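Local structure of endonuclease III (Geobacillus stearothermophilus, 1ORN) at residues Ala44-Ala49 against Arg81-Tyr86; Glu60-Pro65 against Ile69-Glu74; Glu75-Ile80 against Leu85-Ala90. The protein is a DNA glycosylase of the HhH-GPD superfamily that carries a [4Fe-4S] cluster and probably excises damaged bases through a covalent enzyme-DNA intermediate. All coordinates share one frame; numbering follows the deposited sequence.

Interaction 1: residues Ala44-Ala49 against Arg81-Tyr86; sequences AQCTDA and RSIGLY. With nucleotides of chain A; nucleotides of chain B.
With its thiol swung away from the backbone N (chi1 -174°), Cys46 meets Ile83, whose CG2 lies anti to its own N while CG1 sits beside it (chi1 -64°); SG and CG2 pack 3.9 Å apart. A second apolar touch, Leu85 CD1 to Gln45 CB at 4.0 Å, lies on the DNA side. Much of what joins the two loops is the estranged guanine, DG6 of chain A, read by backbone carbonyls. Gln45 O receives both N1 of DG6 (2.8 Å) and its N2 (2.9 Å), and that same N2 also reaches Ile83 O at 3.0 Å. Gly84 passes beside the base with a conformation suited to glycine, where a CB would run into the guanine N3. Leu85 N holds the sugar through O4' of DG6 at 2.7 Å. On the opposite strand Gln45 bends at chi2, which brings NE2 to O4' of DG8 of chain B (3.1 Å); its place between DG8 and DA6 of chain B is consistent with filling the gap left by an extruded nucleotide. Behind these loops Cys46 and Ile83 both rest on Val51 of helix 48-61, into which the first loop leads; the second links helix 73-79 to helix 86-103.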
# COMPACT_ATOMS: atom_id res chain seq x y z
N ALA C 44 0.67 4.18 6.60
CA ALA C 44 -0.73 3.90 6.92
C ALA C 44 -1.49 5.19 7.26
O ALA C 44 -1.13 5.89 8.19
CB ALA C 44 -0.82 2.92 8.09
N GLN C 45 -2.54 5.48 6.49
CA GLN C 45 -3.36 6.67 6.72
C GLN C 45 -2.56 7.98 6.62
O GLN C 45 -2.85 8.94 7.34
CB GLN C 45 -4.03 6.60 8.10
CG GLN C 45 -4.77 5.30 8.36
CD GLN C 45 -5.81 4.99 7.31
OE1 GLN C 45 -6.69 5.82 7.02
NE2 GLN C 45 -5.73 3.79 6.72
N CYS C 46 -1.58 8.01 5.72
CA CYS C 46 -0.75 9.19 5.51
C CYS C 46 -0.38 9.27 4.03
O CYS C 46 -0.37 8.24 3.33
CB CYS C 46 0.52 9.10 6.37
SG CYS C 46 1.58 10.58 6.36
N THR C 47 -0.10 10.47 3.53
CA THR C 47 0.26 10.65 2.13
C THR C 47 1.73 10.32 1.88
O THR C 47 2.58 10.52 2.75
CB THR C 47 0.00 12.10 1.67
OG1 THR C 47 0.91 12.98 2.33
CG2 THR C 47 -1.43 12.52 1.99
N ASP C 48 2.03 9.81 0.69
CA ASP C 48 3.41 9.47 0.33
C ASP C 48 4.30 10.69 0.45
O ASP C 48 5.41 10.60 0.99
CB ASP C 48 3.47 8.94 -1.11
CG ASP C 48 2.86 7.56 -1.25
OD1 ASP C 48 2.70 7.10 -2.40
OD2 ASP C 48 2.55 6.94 -0.21
N ALA C 49 3.81 11.82 -0.04
CA ALA C 49 4.57 13.06 0.01
C ALA C 49 5.09 13.36 1.42
O ALA C 49 6.27 13.68 1.60
CB ALA C 49 3.72 14.22 -0.49
N ARG C 81 6.57 13.07 14.19
CA ARG C 81 5.33 13.76 14.54
C ARG C 81 4.47 14.21 13.35
O ARG C 81 3.25 14.10 13.41
CB ARG C 81 5.64 14.98 15.42
CG ARG C 81 4.40 15.77 15.82
CD ARG C 81 4.75 16.94 16.73
NE ARG C 81 3.57 17.75 17.03
CZ ARG C 81 2.93 18.50 16.13
NH1 ARG C 81 3.35 18.55 14.88
NH2 ARG C 81 1.86 19.19 16.49
N SER C 82 5.10 14.69 12.29
CA SER C 82 4.37 15.18 11.12
C SER C 82 3.61 14.11 10.33
O SER C 82 2.81 14.44 9.45
CB SER C 82 5.33 15.92 10.17
OG SER C 82 5.77 17.13 10.76
N ILE C 83 3.86 12.85 10.64
CA ILE C 83 3.18 11.74 9.96
C ILE C 83 1.76 11.57 10.50
O ILE C 83 0.84 11.17 9.77
CB ILE C 83 3.95 10.40 10.19
CG1 ILE C 83 5.35 10.47 9.55
CG2 ILE C 83 3.16 9.23 9.62
CD1 ILE C 83 5.34 10.55 8.04
N GLY C 84 1.57 11.89 11.78
CA GLY C 84 0.28 11.71 12.40
C GLY C 84 0.31 10.32 13.01
O GLY C 84 1.22 9.55 12.70
N LEU C 85 -0.66 9.99 13.87
CA LEU C 85 -0.69 8.67 14.51
C LEU C 85 0.71 8.34 15.01
O LEU C 85 1.10 7.17 15.10
CB LEU C 85 -1.15 7.60 13.51
CG LEU C 85 -2.48 7.82 12.77
CD1 LEU C 85 -2.79 6.62 11.89
CD2 LEU C 85 -3.60 8.02 13.79
N TYR C 86 1.47 9.39 15.34
CA TYR C 86 2.86 9.25 15.77
C TYR C 86 3.15 8.56 17.09
O TYR C 86 4.24 8.02 17.27
CB TYR C 86 3.55 10.62 15.76
CG TYR C 86 3.01 11.60 16.77
CD1 TYR C 86 1.84 12.32 16.52
CD2 TYR C 86 3.67 11.81 17.98
CE1 TYR C 86 1.34 13.22 17.45
CE2 TYR C 86 3.18 12.71 18.92
CZ TYR C 86 2.02 13.41 18.65
OH TYR C 86 1.54 14.31 19.57
P DG A 6 -1.74 8.93 18.23
OP1 DG A 6 -0.50 8.12 18.03
OP2 DG A 6 -2.03 9.52 19.56
O5' DG A 6 -1.75 10.09 17.14
C5' DG A 6 -2.58 11.25 17.27
C4' DG A 6 -2.35 12.16 16.10
O4' DG A 6 -2.72 11.49 14.87
C3' DG A 6 -3.12 13.49 16.08
O3' DG A 6 -2.29 14.44 15.42
C2' DG A 6 -4.29 13.18 15.15
C1' DG A 6 -3.58 12.32 14.11
N9 DG A 6 -4.43 11.47 13.28
C8 DG A 6 -5.64 10.92 13.62
N7 DG A 6 -6.15 10.19 12.67
C5 DG A 6 -5.22 10.26 11.64
C6 DG A 6 -5.23 9.67 10.35
O6 DG A 6 -6.08 8.92 9.86
N1 DG A 6 -4.10 10.01 9.62
C2 DG A 6 -3.08 10.83 10.07
N2 DG A 6 -2.07 11.06 9.21
N3 DG A 6 -3.06 11.38 11.27
C4 DG A 6 -4.16 11.06 12.00
P DG B 8 -4.04 3.47 3.45
OP1 DG B 8 -5.35 2.95 2.98
OP2 DG B 8 -3.92 4.91 3.83
O5' DG B 8 -3.55 2.61 4.69
C5' DG B 8 -3.83 1.21 4.78
C4' DG B 8 -3.27 0.68 6.07
O4' DG B 8 -3.81 1.43 7.18
C3' DG B 8 -3.51 -0.80 6.39
O3' DG B 8 -2.30 -1.26 6.99
C2' DG B 8 -4.67 -0.76 7.37
C1' DG B 8 -4.46 0.56 8.10
N9 DG B 8 -5.68 1.23 8.54
C8 DG B 8 -6.89 1.27 7.89
N7 DG B 8 -7.78 2.01 8.50
C5 DG B 8 -7.11 2.49 9.62
C6 DG B 8 -7.56 3.36 10.66
O6 DG B 8 -8.65 3.92 10.78
N1 DG B 8 -6.57 3.56 11.62
C2 DG B 8 -5.31 3.01 11.58
N2 DG B 8 -4.50 3.31 12.60
N3 DG B 8 -4.88 2.21 10.61
C4 DG B 8 -5.83 2.00 9.67
P DA B 6 -8.26 8.52 0.06
OP1 DA B 6 -8.20 8.23 -1.39
OP2 DA B 6 -8.93 7.57 0.98
O5' DA B 6 -6.77 8.78 0.56
C5' DA B 6 -5.94 9.72 -0.13
C4' DA B 6 -4.62 9.90 0.59
O4' DA B 6 -4.82 10.57 1.85
C3' DA B 6 -3.86 8.61 0.91
O3' DA B 6 -2.47 8.84 0.70
C2' DA B 6 -4.11 8.42 2.40
C1' DA B 6 -4.16 9.86 2.88
N9 DA B 6 -4.90 10.09 4.12
C8 DA B 6 -6.08 9.51 4.52
N7 DA B 6 -6.52 9.95 5.67
C5 DA B 6 -5.56 10.87 6.07
C6 DA B 6 -5.45 11.69 7.20
N6 DA B 6 -6.36 11.73 8.19
N1 DA B 6 -4.37 12.50 7.29
C2 DA B 6 -3.47 12.47 6.30
N3 DA B 6 -3.46 11.74 5.19
C4 DA B 6 -4.55 10.96 5.13
O HOH W 1 -0.53 8.62 9.94

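Interaction 2: residues Glu60-Pro65 against Ile69-Glu74; sequences EKYRTP and IAVPLE
Tyr62 and Val71 approach from opposite directions and illustrate how one aromatic edge can close a short excursion of the chain. Both methyls of Val71 fit against a single corner of the ring: CG2 lies 3.7 Å from Tyr62 OH, near the ring plane, and CG1 is 3.9 Å from Tyr62 CE1. The ring is directed there by a first torsion that sets CG anti to the carbonyl carbon (chi1 -54°). Its rotation is further restrained, since Lys61 CG covers one face 3.6 Å above the plane, Tyr68 stacks with the ring, and the phenol is hydrogen-bonded to Asp79. This buried portion is compact, with its polar end satisfied. The other half is looser. Ile69 N gives only a weak hydrogen bond to Pro65 O, at 3.4 Å and 154°, and Ile69 CG2 stands 3.5 Å from the same oxygen. Ile69 is largely exposed, although its side chain, like that of Pro65, also touches Cys97 of helix 86-103. The weak bond links residues four apart, as in an alpha-helical turn, in the short helix that begins at Pro65. Thr64 is the N-cap of that helix, and Asp67, three residues on, accepts from Thr64 N, one half of a capping box. Such a capped single turn is a compact connector between longer helices, here 48-61 and 73-79, in the helical HhH-GPD fold.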
# COMPACT_ATOMS: atom_id res chain seq x y z
N GLU C 60 18.46 9.35 7.92
CA GLU C 60 19.84 9.82 8.06
C GLU C 60 20.20 9.68 9.53
O GLU C 60 21.35 9.38 9.87
CB GLU C 60 19.97 11.27 7.61
CG GLU C 60 19.82 11.45 6.11
CD GLU C 60 20.69 10.47 5.34
OE1 GLU C 60 21.93 10.51 5.49
OE2 GLU C 60 20.12 9.66 4.57
N LYS C 61 19.21 9.87 10.39
CA LYS C 61 19.41 9.76 11.83
C LYS C 61 19.40 8.31 12.30
O LYS C 61 20.20 7.92 13.15
CB LYS C 61 18.31 10.53 12.57
CG LYS C 61 18.41 10.46 14.08
CD LYS C 61 17.46 11.45 14.74
CE LYS C 61 17.56 11.41 16.25
NZ LYS C 61 16.69 12.45 16.87
N TYR C 62 18.50 7.51 11.74
CA TYR C 62 18.37 6.10 12.09
C TYR C 62 18.66 5.25 10.85
O TYR C 62 18.11 5.50 9.78
CB TYR C 62 16.95 5.81 12.58
CG TYR C 62 16.46 6.69 13.71
CD1 TYR C 62 16.72 6.36 15.04
CD2 TYR C 62 15.73 7.85 13.44
CE1 TYR C 62 16.24 7.16 16.08
CE2 TYR C 62 15.25 8.65 14.48
CZ TYR C 62 15.51 8.30 15.79
OH TYR C 62 15.03 9.09 16.81
N ARG C 63 19.52 4.25 10.99
CA ARG C 63 19.87 3.39 9.85
C ARG C 63 19.67 1.91 10.12
O ARG C 63 19.61 1.10 9.19
CB ARG C 63 21.33 3.61 9.44
CG ARG C 63 21.72 5.03 9.12
CD ARG C 63 23.09 5.06 8.46
NE ARG C 63 23.66 6.40 8.41
CZ ARG C 63 24.19 7.02 9.46
NH1 ARG C 63 24.69 8.25 9.32
NH2 ARG C 63 24.24 6.42 10.64
N THR C 64 19.58 1.55 11.39
CA THR C 64 19.43 0.15 11.77
C THR C 64 18.42 0.04 12.90
O THR C 64 18.10 1.03 13.55
CB THR C 64 20.77 -0.42 12.27
OG1 THR C 64 21.06 0.15 13.55
CG2 THR C 64 21.89 -0.05 11.31
N PRO C 65 17.92 -1.18 13.16
CA PRO C 65 16.95 -1.33 14.24
C PRO C 65 17.51 -0.93 15.62
O PRO C 65 16.75 -0.54 16.51
CB PRO C 65 16.56 -2.81 14.15
CG PRO C 65 17.73 -3.46 13.48
CD PRO C 65 18.12 -2.45 12.44
N ILE C 69 15.74 1.73 18.79
CA ILE C 69 15.51 1.32 20.18
C ILE C 69 16.50 1.95 21.16
O ILE C 69 16.39 1.73 22.36
CB ILE C 69 15.58 -0.21 20.34
CG1 ILE C 69 17.02 -0.70 20.15
CG2 ILE C 69 14.67 -0.88 19.33
CD1 ILE C 69 17.20 -2.19 20.39
N ALA C 70 17.45 2.72 20.64
CA ALA C 70 18.46 3.35 21.49
C ALA C 70 18.03 4.73 22.00
O ALA C 70 18.65 5.28 22.91
CB ALA C 70 19.78 3.47 20.74
N VAL C 71 16.98 5.29 21.40
CA VAL C 71 16.50 6.60 21.81
C VAL C 71 15.23 6.48 22.64
O VAL C 71 14.53 5.46 22.58
CB VAL C 71 16.21 7.50 20.59
CG1 VAL C 71 17.47 7.65 19.75
CG2 VAL C 71 15.07 6.91 19.76
N PRO C 72 14.92 7.50 23.45
CA PRO C 72 13.71 7.44 24.26
C PRO C 72 12.50 7.50 23.33
O PRO C 72 12.57 8.11 22.27
CB PRO C 72 13.82 8.68 25.15
CG PRO C 72 15.30 8.86 25.28
CD PRO C 72 15.77 8.63 23.87
N LEU C 73 11.41 6.87 23.73
CA LEU C 73 10.20 6.87 22.91
C LEU C 73 9.78 8.29 22.54
O LEU C 73 9.40 8.57 21.40
CB LEU C 73 9.07 6.15 23.64
CG LEU C 73 7.75 5.96 22.89
CD1 LEU C 73 8.01 5.21 21.59
CD2 LEU C 73 6.77 5.19 23.76
N GLU C 74 9.86 9.20 23.51
CA GLU C 74 9.47 10.59 23.30
C GLU C 74 10.27 11.27 22.19
O GLU C 74 9.75 12.14 21.49
CB GLU C 74 9.64 11.39 24.60
CG GLU C 74 8.90 10.82 25.80
CD GLU C 74 9.42 9.46 26.23
OE1 GLU C 74 10.65 9.34 26.43
OE2 GLU C 74 8.61 8.52 26.36

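Interaction 3: residues Glu75-Ile80 against Leu85-Ala90; sequences ELEQDI and LYRNKA. With nucleotides of chain A.
Ala90 is the meeting point of three side chains: its CB meets Glu77 CG at 3.7 Å, while Ile80 CD1 presses on Ala90 N at 3.6 Å and Leu76 CD2 on Ala90 O at 3.7 Å. Beside this patch Tyr86 turns its CG between its own backbone N and carbonyl carbon (chi1 66°), which swings the ring against helix 73-79. There Glu77 CB lies at the ring edge, in plane, and Ile80 CG1 packs on Tyr86 CB. The short segments 75-79 and 86-90 run at 121° to each other with axes 8.8 Å apart. The next shell belongs to the DNA. Arg87 CG lies 3.8 Å above one face of the Tyr86 ring, toward its rim, and NH1 reaches OP2 of DG6 of chain A at 2.9 Å, with the phosphate oxygen at the guanidinium edge. The other phosphate oxygen, OP1 of DG6, accepts a hydrogen bond from Asn88 N at 2.9 Å. A weak one from Arg87 N ends on the same OP1. Leu85, the N-cap residue, drives its CG over the face of the DG6 base and CD2 to 3.4 Å from O2 of DC5 of chain A. A glycine in its place would keep the backbone N-H but would probably open a gap between guanine and cytosine, letting both bases shift. Further out, Lys89 NZ is held by Leu42 O. A leucine wedge beside the estranged base, with the phosphate held by amides at the start of helix 86-103, is the DNA-probing site of this HhH-GPD glycosylase.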
# COMPACT_ATOMS: atom_id res chain seq x y z
N GLU C 75 11.52 10.87 22.04
CA GLU C 75 12.38 11.46 21.01
C GLU C 75 11.97 11.01 19.61
O GLU C 75 11.89 11.82 18.69
CB GLU C 75 13.84 11.09 21.27
CG GLU C 75 14.83 11.72 20.29
CD GLU C 75 16.28 11.44 20.65
OE1 GLU C 75 17.18 11.85 19.88
OE2 GLU C 75 16.52 10.82 21.71
N LEU C 76 11.71 9.71 19.46
CA LEU C 76 11.30 9.18 18.16
C LEU C 76 9.93 9.76 17.79
O LEU C 76 9.67 10.05 16.62
CB LEU C 76 11.25 7.65 18.20
CG LEU C 76 10.81 6.97 16.90
CD1 LEU C 76 11.78 7.33 15.77
CD2 LEU C 76 10.76 5.46 17.09
N GLU C 77 9.07 9.94 18.78
CA GLU C 77 7.74 10.50 18.54
C GLU C 77 7.85 11.84 17.84
O GLU C 77 7.15 12.10 16.86
CB GLU C 77 6.97 10.68 19.85
CG GLU C 77 6.43 9.39 20.46
CD GLU C 77 5.56 9.64 21.69
OE1 GLU C 77 5.03 8.66 22.26
OE2 GLU C 77 5.40 10.82 22.09
N GLN C 78 8.74 12.70 18.33
CA GLN C 78 8.93 14.01 17.73
C GLN C 78 9.50 13.92 16.32
O GLN C 78 9.11 14.68 15.43
CB GLN C 78 9.84 14.88 18.60
CG GLN C 78 9.17 15.39 19.87
CD GLN C 78 7.83 16.06 19.58
OE1 GLN C 78 7.75 16.99 18.77
NE2 GLN C 78 6.78 15.58 20.23
N ASP C 79 10.42 12.98 16.12
CA ASP C 79 11.04 12.80 14.81
C ASP C 79 10.06 12.42 13.70
O ASP C 79 10.31 12.71 12.53
CB ASP C 79 12.15 11.74 14.91
CG ASP C 79 13.41 12.27 15.57
OD1 ASP C 79 14.27 11.46 15.96
OD2 ASP C 79 13.54 13.51 15.68
N ILE C 80 8.94 11.79 14.07
CA ILE C 80 7.93 11.39 13.09
C ILE C 80 6.58 12.04 13.35
O ILE C 80 5.56 11.64 12.79
CB ILE C 80 7.71 9.85 13.09
CG1 ILE C 80 7.09 9.41 14.42
CG2 ILE C 80 9.02 9.13 12.83
CD1 ILE C 80 6.69 7.95 14.46
N LEU C 85 -0.66 9.99 13.87
CA LEU C 85 -0.69 8.67 14.51
C LEU C 85 0.71 8.34 15.01
O LEU C 85 1.10 7.17 15.10
CB LEU C 85 -1.15 7.60 13.51
CG LEU C 85 -2.48 7.82 12.77
CD1 LEU C 85 -2.79 6.62 11.89
CD2 LEU C 85 -3.60 8.02 13.79
N TYR C 86 1.47 9.39 15.34
CA TYR C 86 2.86 9.25 15.77
C TYR C 86 3.15 8.56 17.09
O TYR C 86 4.24 8.02 17.27
CB TYR C 86 3.55 10.62 15.76
CG TYR C 86 3.01 11.60 16.77
CD1 TYR C 86 1.84 12.32 16.52
CD2 TYR C 86 3.67 11.81 17.98
CE1 TYR C 86 1.34 13.22 17.45
CE2 TYR C 86 3.18 12.71 18.92
CZ TYR C 86 2.02 13.41 18.65
OH TYR C 86 1.54 14.31 19.57
N ARG C 87 2.20 8.58 18.02
CA ARG C 87 2.44 7.93 19.29
C ARG C 87 2.42 6.42 19.10
O ARG C 87 3.34 5.72 19.52
CB ARG C 87 1.40 8.35 20.32
CG ARG C 87 1.42 9.83 20.64
CD ARG C 87 0.83 10.09 22.01
NE ARG C 87 0.76 11.52 22.32
CZ ARG C 87 -0.11 12.36 21.77
NH1 ARG C 87 -1.00 11.92 20.88
NH2 ARG C 87 -0.10 13.64 22.12
N ASN C 88 1.38 5.92 18.44
CA ASN C 88 1.28 4.49 18.21
C ASN C 88 2.37 4.00 17.25
O ASN C 88 2.96 2.95 17.46
CB ASN C 88 -0.10 4.12 17.66
CG ASN C 88 -1.20 4.26 18.71
OD1 ASN C 88 -0.98 3.99 19.89
ND2 ASN C 88 -2.39 4.66 18.28
N LYS C 89 2.66 4.78 16.21
CA LYS C 89 3.69 4.37 15.26
C LYS C 89 5.08 4.32 15.88
O LYS C 89 5.81 3.35 15.68
CB LYS C 89 3.65 5.28 14.02
CG LYS C 89 2.43 5.00 13.15
CD LYS C 89 2.29 5.94 11.96
CE LYS C 89 1.14 5.49 11.07
NZ LYS C 89 0.93 6.40 9.90
N ALA C 90 5.44 5.34 16.66
CA ALA C 90 6.74 5.35 17.31
C ALA C 90 6.87 4.14 18.23
O ALA C 90 7.91 3.46 18.24
CB ALA C 90 6.93 6.65 18.10
P DG A 6 -1.74 8.93 18.23
OP1 DG A 6 -0.50 8.12 18.03
OP2 DG A 6 -2.03 9.52 19.56
O5' DG A 6 -1.75 10.09 17.14
C5' DG A 6 -2.58 11.25 17.27
C4' DG A 6 -2.35 12.16 16.10
O4' DG A 6 -2.72 11.49 14.87
C3' DG A 6 -3.12 13.49 16.08
O3' DG A 6 -2.29 14.44 15.42
C2' DG A 6 -4.29 13.18 15.15
C1' DG A 6 -3.58 12.32 14.11
N9 DG A 6 -4.43 11.47 13.28
C8 DG A 6 -5.64 10.92 13.62
N7 DG A 6 -6.15 10.19 12.67
C5 DG A 6 -5.22 10.26 11.64
C6 DG A 6 -5.23 9.67 10.35
O6 DG A 6 -6.08 8.92 9.86
N1 DG A 6 -4.10 10.01 9.62
C2 DG A 6 -3.08 10.83 10.07
N2 DG A 6 -2.07 11.06 9.21
N3 DG A 6 -3.06 11.38 11.27
C4 DG A 6 -4.16 11.06 12.00
P DC A 5 -7.76 8.87 20.93
OP1 DC A 5 -7.10 9.17 22.23
OP2 DC A 5 -8.67 9.88 20.32
O5' DC A 5 -6.63 8.51 19.87
C5' DC A 5 -5.76 7.40 20.11
C4' DC A 5 -4.94 7.11 18.88
O4' DC A 5 -5.74 6.46 17.86
C3' DC A 5 -4.30 8.33 18.21
O3' DC A 5 -2.97 7.99 17.81
C2' DC A 5 -5.15 8.51 16.96
C1' DC A 5 -5.43 7.07 16.62
N1 DC A 5 -6.51 6.79 15.66
C2 DC A 5 -6.29 5.81 14.68
O2 DC A 5 -5.21 5.19 14.70
N3 DC A 5 -7.24 5.57 13.76
C4 DC A 5 -8.38 6.25 13.79
N4 DC A 5 -9.29 5.97 12.84
C5 DC A 5 -8.66 7.23 14.79
C6 DC A 5 -7.70 7.47 15.70
P DT A 7 -2.08 15.91 16.05
OP1 DT A 7 -1.46 15.75 17.39
OP2 DT A 7 -3.36 16.66 15.91
O5' DT A 7 -1.01 16.55 15.06
C5' DT A 7 0.21 15.86 14.79
C4' DT A 7 0.51 15.87 13.31
O4' DT A 7 -0.42 15.02 12.58
C3' DT A 7 0.47 17.24 12.64
O3' DT A 7 1.64 17.39 11.83
C2' DT A 7 -0.79 17.19 11.78
C1' DT A 7 -0.88 15.71 11.43
N1 DT A 7 -2.25 15.22 11.12
C2 DT A 7 -2.45 14.55 9.92
O2 DT A 7 -1.56 14.35 9.11
N3 DT A 7 -3.74 14.11 9.72
C4 DT A 7 -4.82 14.28 10.56
O4 DT A 7 -5.92 13.82 10.25
C5 DT A 7 -4.54 15.00 11.79
C7 DT A 7 -5.66 15.25 12.75
C6 DT A 7 -3.29 15.43 12.00

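How the interactions relate
The three contacts share elements but grade from DNA interface to periphery. Interactions 1 and 3 have Leu85 and Tyr86 in common, and Lys89 NZ of interaction 3 bonds to Ala44 O of interaction 1. Both are mainly buried, yet interaction 1 works chiefly through loop carbonyls facing a base, whereas interaction 3 combines apolar helix packing with amides and an arginine facing a phosphate. Interaction 2, whose centre is about 18 Å from that of interaction 1, is only partly buried and about 10 Å from the DNA at its nearest atom. It shares helix 48-61 with interaction 1 and helix 73-79 with interaction 3, and Asp79 ties it to the latter by pairing with Lys61 and Tyr62.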